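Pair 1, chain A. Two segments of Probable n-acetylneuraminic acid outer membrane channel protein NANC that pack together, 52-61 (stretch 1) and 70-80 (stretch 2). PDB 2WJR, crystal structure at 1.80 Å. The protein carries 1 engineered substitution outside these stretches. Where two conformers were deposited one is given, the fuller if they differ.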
# COMPACT_ATOMS: atom_id res chain seq x y z
N ASN A 52 11.55 8.83 3.70
CA ASN A 52 10.73 8.78 4.90
C ASN A 52 9.36 9.41 4.62
O ASN A 52 9.25 10.41 3.88
CB ASN A 52 11.41 9.47 6.10
CG ASN A 52 12.61 8.67 6.67
OD1 ASN A 52 13.04 7.65 6.11
ND2 ASN A 52 13.14 9.15 7.80
N ASP A 53 8.32 8.81 5.18
CA ASP A 53 6.97 9.33 4.99
C ASP A 53 6.09 9.03 6.20
O ASP A 53 6.38 8.14 7.00
CB ASP A 53 6.32 8.78 3.70
CG ASP A 53 6.01 7.30 3.77
OD1 ASP A 53 6.59 6.54 2.97
OD2 ASP A 53 5.16 6.89 4.60
N VAL A 54 5.03 9.84 6.32
CA VAL A 54 3.93 9.57 7.23
C VAL A 54 2.68 9.58 6.40
O VAL A 54 2.50 10.44 5.52
CB VAL A 54 3.86 10.58 8.37
CG1 VAL A 54 2.59 10.36 9.23
CG2 VAL A 54 5.12 10.43 9.21
N GLN A 55 1.84 8.58 6.63
CA GLN A 55 0.60 8.45 5.89
C GLN A 55 -0.58 8.29 6.84
O GLN A 55 -0.52 7.52 7.81
CB GLN A 55 0.67 7.28 4.93
CG GLN A 55 1.89 7.33 4.00
CD GLN A 55 1.93 6.16 3.03
OE1 GLN A 55 0.90 5.80 2.45
NE2 GLN A 55 3.13 5.60 2.80
N VAL A 56 -1.63 9.04 6.52
CA VAL A 56 -2.89 8.98 7.24
C VAL A 56 -4.00 8.57 6.27
O VAL A 56 -4.23 9.26 5.25
CB VAL A 56 -3.25 10.36 7.82
CG1 VAL A 56 -4.64 10.32 8.47
CG2 VAL A 56 -2.17 10.80 8.82
N GLU A 57 -4.71 7.49 6.61
CA GLU A 57 -5.79 6.98 5.78
C GLU A 57 -7.09 6.99 6.57
O GLU A 57 -7.10 6.64 7.75
CB GLU A 57 -5.47 5.56 5.32
CG GLU A 57 -6.44 5.03 4.30
CD GLU A 57 -5.96 3.78 3.62
OE1 GLU A 57 -4.80 3.36 3.87
OE2 GLU A 57 -6.76 3.22 2.84
N VAL A 58 -8.16 7.44 5.91
CA VAL A 58 -9.50 7.44 6.49
C VAL A 58 -10.53 7.02 5.44
O VAL A 58 -10.50 7.48 4.29
CB VAL A 58 -9.90 8.82 7.07
CG1 VAL A 58 -8.94 9.22 8.19
CG2 VAL A 58 -9.97 9.89 5.97
N ASN A 59 -11.43 6.12 5.82
CA ASN A 59 -12.53 5.77 4.95
C ASN A 59 -13.77 5.50 5.79
O ASN A 59 -13.68 5.42 7.03
CB ASN A 59 -12.19 4.61 3.99
CG ASN A 59 -11.98 3.28 4.67
OD1 ASN A 59 -12.83 2.80 5.42
ND2 ASN A 59 -10.88 2.63 4.34
N TYR A 60 -14.90 5.40 5.12
CA TYR A 60 -16.17 5.12 5.78
C TYR A 60 -16.81 3.91 5.11
O TYR A 60 -16.99 3.90 3.89
CB TYR A 60 -17.08 6.35 5.69
CG TYR A 60 -18.43 6.07 6.27
CD1 TYR A 60 -18.62 6.10 7.65
CD2 TYR A 60 -19.51 5.70 5.45
CE1 TYR A 60 -19.85 5.81 8.20
CE2 TYR A 60 -20.74 5.38 6.01
CZ TYR A 60 -20.91 5.45 7.38
OH TYR A 60 -22.15 5.17 7.94
N ALA A 61 -17.15 2.89 5.90
CA ALA A 61 -17.70 1.65 5.37
C ALA A 61 -19.22 1.74 5.23
O ALA A 61 -19.93 1.81 6.24
CB ALA A 61 -17.32 0.48 6.27
N VAL A 70 -18.86 -0.61 0.41
CA VAL A 70 -18.22 0.43 -0.41
C VAL A 70 -17.59 1.40 0.58
O VAL A 70 -18.27 1.89 1.52
CB VAL A 70 -19.24 1.19 -1.31
CG1 VAL A 70 -18.56 2.33 -2.13
CG2 VAL A 70 -19.91 0.22 -2.27
N ARG A 71 -16.30 1.68 0.37
CA ARG A 71 -15.54 2.59 1.22
C ARG A 71 -14.97 3.80 0.45
O ARG A 71 -13.86 3.71 -0.11
CB ARG A 71 -14.38 1.86 1.90
CG ARG A 71 -14.79 0.87 2.95
CD ARG A 71 -13.60 0.04 3.41
NE ARG A 71 -13.97 -1.01 4.35
CZ ARG A 71 -14.02 -0.89 5.68
NH1 ARG A 71 -14.35 -1.95 6.41
NH2 ARG A 71 -13.73 0.27 6.29
N PRO A 72 -15.69 4.93 0.47
CA PRO A 72 -15.07 6.19 0.07
C PRO A 72 -14.04 6.55 1.10
O PRO A 72 -14.24 6.32 2.30
CB PRO A 72 -16.25 7.16 0.06
CG PRO A 72 -17.23 6.57 0.97
CD PRO A 72 -17.11 5.11 0.81
N GLY A 73 -12.90 7.05 0.65
CA GLY A 73 -11.80 7.28 1.55
C GLY A 73 -10.78 8.23 0.97
O GLY A 73 -10.92 8.71 -0.16
N MET A 74 -9.78 8.53 1.78
CA MET A 74 -8.61 9.25 1.32
C MET A 74 -7.36 8.83 2.06
O MET A 74 -7.37 8.63 3.28
CB MET A 74 -8.79 10.75 1.47
CG MET A 74 -7.60 11.51 0.82
SD MET A 74 -8.00 13.21 0.57
CE MET A 74 -8.09 13.77 2.27
N LEU A 75 -6.28 8.69 1.29
CA LEU A 75 -4.96 8.50 1.84
C LEU A 75 -4.20 9.79 1.65
O LEU A 75 -4.04 10.29 0.52
CB LEU A 75 -4.23 7.36 1.11
CG LEU A 75 -2.77 7.15 1.50
CD1 LEU A 75 -2.69 6.64 2.92
CD2 LEU A 75 -2.10 6.19 0.55
N THR A 76 -3.73 10.34 2.76
CA THR A 76 -2.92 11.55 2.73
C THR A 76 -1.50 11.16 3.07
O THR A 76 -1.25 10.50 4.07
CB THR A 76 -3.42 12.60 3.71
OG1 THR A 76 -4.80 12.89 3.45
CG2 THR A 76 -2.58 13.87 3.59
N HIS A 77 -0.56 11.58 2.23
CA HIS A 77 0.82 11.14 2.31
C HIS A 77 1.71 12.39 2.54
O HIS A 77 1.64 13.34 1.77
CB HIS A 77 1.16 10.40 1.01
CG HIS A 77 2.59 9.98 0.87
ND1 HIS A 77 3.61 10.87 0.60
CD2 HIS A 77 3.17 8.75 0.88
CE1 HIS A 77 4.76 10.22 0.52
NE2 HIS A 77 4.52 8.93 0.68
N PHE A 78 2.48 12.38 3.62
CA PHE A 78 3.36 13.50 3.99
C PHE A 78 4.79 13.06 3.80
O PHE A 78 5.17 12.02 4.29
CB PHE A 78 3.17 13.92 5.48
CG PHE A 78 1.76 14.30 5.81
CD1 PHE A 78 1.24 15.53 5.43
CD2 PHE A 78 0.92 13.41 6.48
CE1 PHE A 78 -0.08 15.88 5.71
CE2 PHE A 78 -0.39 13.75 6.77
CZ PHE A 78 -0.89 14.98 6.38
N SER A 79 5.56 13.86 3.06
CA SER A 79 7.00 13.63 2.89
C SER A 79 7.73 14.97 2.93
O SER A 79 7.11 16.01 3.07
CB SER A 79 7.29 12.92 1.57
OG SER A 79 6.98 13.76 0.46
N SER A 80 9.05 14.94 2.79
CA SER A 80 9.87 16.17 2.75
C SER A 80 9.56 17.03 1.51
O SER A 80 9.72 18.24 1.55
CB SER A 80 11.35 15.83 2.80
OG SER A 80 11.73 15.17 1.60
O HOH W 1 10.35 12.61 3.19
O HOH W 2 -6.45 11.11 4.74

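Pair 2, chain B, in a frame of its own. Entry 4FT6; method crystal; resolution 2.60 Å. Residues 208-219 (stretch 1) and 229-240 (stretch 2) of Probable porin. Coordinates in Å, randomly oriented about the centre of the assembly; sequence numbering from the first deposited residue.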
# COMPACT_ATOMS: atom_id res chain seq x y z
N ASP B 208 -2.94 8.40 22.12
CA ASP B 208 -4.20 9.03 22.52
C ASP B 208 -5.37 8.83 21.53
O ASP B 208 -6.45 9.40 21.69
CB ASP B 208 -3.96 10.51 22.85
CG ASP B 208 -3.40 10.70 24.25
OD1 ASP B 208 -3.88 10.04 25.21
OD2 ASP B 208 -2.46 11.51 24.41
N ILE B 209 -5.17 7.98 20.54
CA ILE B 209 -6.24 7.71 19.60
C ILE B 209 -6.60 6.22 19.58
O ILE B 209 -7.73 5.84 19.91
CB ILE B 209 -5.89 8.23 18.19
CG1 ILE B 209 -5.73 9.75 18.24
CG2 ILE B 209 -6.98 7.83 17.19
CD1 ILE B 209 -5.25 10.39 16.94
N TYR B 210 -5.64 5.38 19.19
CA TYR B 210 -5.86 3.94 19.21
C TYR B 210 -4.64 3.07 19.55
O TYR B 210 -3.49 3.53 19.56
CB TYR B 210 -6.54 3.44 17.93
CG TYR B 210 -5.68 3.30 16.68
CD1 TYR B 210 -4.69 2.33 16.58
CD2 TYR B 210 -5.91 4.09 15.55
CE1 TYR B 210 -3.92 2.18 15.41
CE2 TYR B 210 -5.15 3.93 14.38
CZ TYR B 210 -4.16 2.98 14.32
OH TYR B 210 -3.43 2.85 13.16
N ARG B 211 -4.96 1.80 19.83
CA ARG B 211 -4.01 0.71 20.02
C ARG B 211 -4.48 -0.40 19.09
O ARG B 211 -5.68 -0.71 19.04
CB ARG B 211 -4.03 0.22 21.48
CG ARG B 211 -3.05 -0.92 21.79
CD ARG B 211 -3.29 -1.49 23.18
N GLN B 212 -3.57 -0.99 18.33
CA GLN B 212 -3.97 -2.01 17.37
C GLN B 212 -3.06 -3.22 17.44
O GLN B 212 -1.83 -3.08 17.34
CB GLN B 212 -3.97 -1.43 15.94
CG GLN B 212 -4.26 -2.42 14.80
CD GLN B 212 -4.34 -1.72 13.44
OE1 GLN B 212 -3.34 -1.60 12.72
NE2 GLN B 212 -5.54 -1.24 13.09
N ASP B 213 -3.65 -4.39 17.61
CA ASP B 213 -2.90 -5.64 17.57
C ASP B 213 -3.10 -6.28 16.22
O ASP B 213 -4.15 -6.09 15.59
CB ASP B 213 -3.39 -6.60 18.66
CG ASP B 213 -3.38 -5.97 20.02
OD1 ASP B 213 -2.58 -5.04 20.22
OD2 ASP B 213 -4.17 -6.40 20.90
N TYR B 214 -2.11 -7.04 15.77
CA TYR B 214 -2.24 -7.79 14.53
C TYR B 214 -1.60 -9.17 14.65
O TYR B 214 -0.43 -9.29 15.05
CB TYR B 214 -1.64 -7.02 13.36
CG TYR B 214 -1.66 -7.76 12.05
CD1 TYR B 214 -2.85 -7.99 11.38
CD2 TYR B 214 -0.49 -8.23 11.48
CE1 TYR B 214 -2.86 -8.67 10.16
CE2 TYR B 214 -0.49 -8.91 10.27
CZ TYR B 214 -1.68 -9.12 9.62
OH TYR B 214 -1.69 -9.80 8.42
N TYR B 215 -2.36 -10.20 14.31
CA TYR B 215 -1.89 -11.58 14.36
C TYR B 215 -1.88 -12.12 12.95
O TYR B 215 -2.82 -11.89 12.18
CB TYR B 215 -2.85 -12.43 15.19
CG TYR B 215 -3.15 -11.86 16.54
CD1 TYR B 215 -4.11 -10.88 16.70
CD2 TYR B 215 -2.48 -12.31 17.67
CE1 TYR B 215 -4.39 -10.35 17.95
CE2 TYR B 215 -2.76 -11.78 18.92
CZ TYR B 215 -3.71 -10.81 19.05
OH TYR B 215 -4.00 -10.26 20.28
N SER B 216 -0.83 -12.87 12.61
CA SER B 216 -0.64 -13.28 11.24
C SER B 216 -0.22 -14.74 11.12
O SER B 216 0.57 -15.24 11.92
CB SER B 216 0.40 -12.40 10.57
OG SER B 216 0.73 -12.92 9.30
N LEU B 217 -0.75 -15.41 10.11
CA LEU B 217 -0.48 -16.82 9.91
C LEU B 217 -0.45 -17.09 8.43
O LEU B 217 -1.38 -16.72 7.71
CB LEU B 217 -1.59 -17.66 10.55
CG LEU B 217 -1.11 -18.71 11.53
CD1 LEU B 217 0.18 -19.33 11.04
CD2 LEU B 217 -0.93 -18.09 12.91
N SER B 218 0.61 -17.74 7.95
CA SER B 218 0.76 -17.93 6.52
C SER B 218 1.56 -19.18 6.21
O SER B 218 2.48 -19.54 6.93
CB SER B 218 1.44 -16.71 5.90
OG SER B 218 2.82 -16.94 5.70
N HIS B 219 1.19 -19.86 5.12
CA HIS B 219 1.92 -21.06 4.70
C HIS B 219 1.99 -21.13 3.19
O HIS B 219 1.03 -20.78 2.51
CB HIS B 219 1.25 -22.32 5.24
CG HIS B 219 2.04 -23.56 4.99
ND1 HIS B 219 2.90 -24.10 5.92
CD2 HIS B 219 2.10 -24.38 3.90
CE1 HIS B 219 3.44 -25.20 5.43
NE2 HIS B 219 2.98 -25.39 4.21
N GLY B 229 -0.83 -21.59 -1.57
CA GLY B 229 -0.56 -20.62 -0.53
C GLY B 229 -1.79 -20.30 0.29
O GLY B 229 -2.88 -20.10 -0.27
N ALA B 230 -1.63 -20.26 1.61
CA ALA B 230 -2.71 -19.93 2.54
C ALA B 230 -2.24 -18.87 3.53
O ALA B 230 -1.15 -18.97 4.12
CB ALA B 230 -3.17 -21.18 3.28
N SER B 231 -3.05 -17.85 3.71
CA SER B 231 -2.73 -16.81 4.68
C SER B 231 -3.99 -16.38 5.41
O SER B 231 -5.08 -16.35 4.82
CB SER B 231 -2.08 -15.61 4.00
OG SER B 231 -2.16 -14.45 4.82
N VAL B 232 -3.84 -16.05 6.68
CA VAL B 232 -4.93 -15.47 7.46
C VAL B 232 -4.35 -14.43 8.42
O VAL B 232 -3.30 -14.65 9.03
CB VAL B 232 -5.71 -16.57 8.21
CG1 VAL B 232 -4.77 -17.46 8.99
CG2 VAL B 232 -6.76 -15.96 9.11
N GLY B 233 -5.00 -13.27 8.52
CA GLY B 233 -4.59 -12.26 9.47
C GLY B 233 -5.76 -11.74 10.30
O GLY B 233 -6.92 -11.84 9.87
N LEU B 234 -5.46 -11.19 11.48
CA LEU B 234 -6.48 -10.58 12.32
C LEU B 234 -6.01 -9.26 12.92
O LEU B 234 -4.95 -9.19 13.55
CB LEU B 234 -6.89 -11.53 13.44
CG LEU B 234 -7.98 -10.99 14.37
CD1 LEU B 234 -9.25 -10.72 13.56
CD2 LEU B 234 -8.25 -11.98 15.49
N PHE B 235 -6.79 -8.20 12.72
CA PHE B 235 -6.53 -6.93 13.38
C PHE B 235 -7.50 -6.78 14.53
O PHE B 235 -8.70 -7.04 14.38
CB PHE B 235 -6.76 -5.75 12.43
CG PHE B 235 -5.69 -5.56 11.40
CD1 PHE B 235 -5.72 -6.24 10.18
CD2 PHE B 235 -4.64 -4.66 11.64
CE1 PHE B 235 -4.71 -6.04 9.22
CE2 PHE B 235 -3.62 -4.47 10.68
CZ PHE B 235 -3.66 -5.15 9.47
N ASP B 236 -7.00 -6.36 15.68
CA ASP B 236 -7.88 -6.03 16.79
C ASP B 236 -7.53 -4.62 17.26
O ASP B 236 -6.43 -4.37 17.78
CB ASP B 236 -7.69 -7.01 17.93
CG ASP B 236 -8.81 -6.96 18.93
OD1 ASP B 236 -9.92 -6.52 18.55
OD2 ASP B 236 -8.58 -7.35 20.09
N THR B 237 -8.46 -3.69 17.05
CA THR B 237 -8.19 -2.29 17.34
C THR B 237 -9.16 -1.70 18.36
O THR B 237 -10.38 -1.81 18.21
CB THR B 237 -8.26 -1.42 16.08
OG1 THR B 237 -7.33 -1.91 15.10
CG2 THR B 237 -7.92 0.03 16.43
N ARG B 238 -8.59 -1.05 19.37
CA ARG B 238 -9.37 -0.43 20.44
C ARG B 238 -8.87 1.01 20.61
O ARG B 238 -7.75 1.34 20.20
CB ARG B 238 -9.16 -1.22 21.73
CG ARG B 238 -10.34 -1.17 22.66
CD ARG B 238 -10.02 -0.35 23.92
NE ARG B 238 -11.22 0.04 24.66
CZ ARG B 238 -11.21 0.81 25.75
NH1 ARG B 238 -10.06 1.25 26.24
NH2 ARG B 238 -12.35 1.12 26.35
N ASP B 239 -9.68 1.89 21.21
CA ASP B 239 -9.20 3.24 21.53
C ASP B 239 -8.13 3.16 22.63
O ASP B 239 -7.98 2.13 23.30
CB ASP B 239 -10.35 4.14 21.95
CG ASP B 239 -11.10 3.59 23.14
OD1 ASP B 239 -12.00 2.74 22.94
OD2 ASP B 239 -10.80 4.01 24.28
N GLU B 240 -7.39 4.25 22.82
CA GLU B 240 -6.21 4.25 23.68
C GLU B 240 -6.02 5.62 24.34
O GLU B 240 -6.22 6.65 23.70
CB GLU B 240 -4.97 3.94 22.83
CG GLU B 240 -3.75 3.55 23.63
CD GLU B 240 -2.87 4.72 24.02
OE1 GLU B 240 -1.95 4.51 24.82
OE2 GLU B 240 -3.09 5.85 23.53
O HOH W 3 -3.08 -12.18 6.31

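Both pairs are two neighbouring antiparallel β-strands. The strand axes approach to 4.6 Å in each, and the N-to-C directions differ by 168° in pair 1 and 165° in pair 2. Fourteen central residues superpose with an RMSD of 0.4 Å. The contact buries 860 Å² in pair 1 and 1032 Å² in pair 2.

The hydrogen-bonded rungs match. Val A54–Phe A78, Val A56–Thr A76 and Val A58–Met A74 fall on Arg B211–Arg B238, Asp B213–Asp B236 and Tyr B215–Leu B234. Each rung has two N-H to O bonds. Thr A76 N to Val A56 O is 2.8 Å; its counterpart, Asp B236 N to Asp B213 O, is 2.9 Å. The next rung differs. Tyr A60 N reaches Pro A72 O at 3.0 Å, but proline has no N-H to return the bond. At the matching position, Val B232 N does bond Leu B217 O, at 2.7 Å.

One face carries Gln A55, Glu A57, Leu A75 and His A77 in pair 1, and Gln B212, Tyr B214, Phe B235 and Thr B237 in pair 2. The glutamine is shared, but its use is not. Gln A55 NE2 bonds Asp A53 OD2 of its own strand at 3.0 Å, and Gln A55 CD lies 3.6 Å from His A77 CD2. Gln B212 NE2 instead crosses to Thr B237 OG1 at 2.8 Å. Beside it, pair 1 sets Glu A57 CB 3.8 Å from Leu A75 CD1. Pair 2 fills the same place with two rings, and Tyr B214 CE1 lies over one face of Phe B235, 3.4 Å from CE1.

Gly A73 and Gly B233 also match. An ideal CB on Gly A73 would lie 2.7 Å from Asn A59 CB, a clash. On Gly B233 it would lie 2.6 Å from Tyr B214 OH, also a clash. In both pairs the bare backbone leaves room for a side chain of the other strand, though a different one.

On the opposite face pair 1 is largely apolar. Val A56 CG2 meets the edge of the Phe A78 ring, 4.0 Å from CE2. In pair 2 the matching positions are Asp B213 and Arg B238. Asp B213 OD2 lies 4.6 Å from Asp B236 OD2, so like charges sit close across the rung. In pair 1 that rung binds a water, which donates to Val A56 O at 2.9 Å and lies 2.7 Å from Thr A76 OG1.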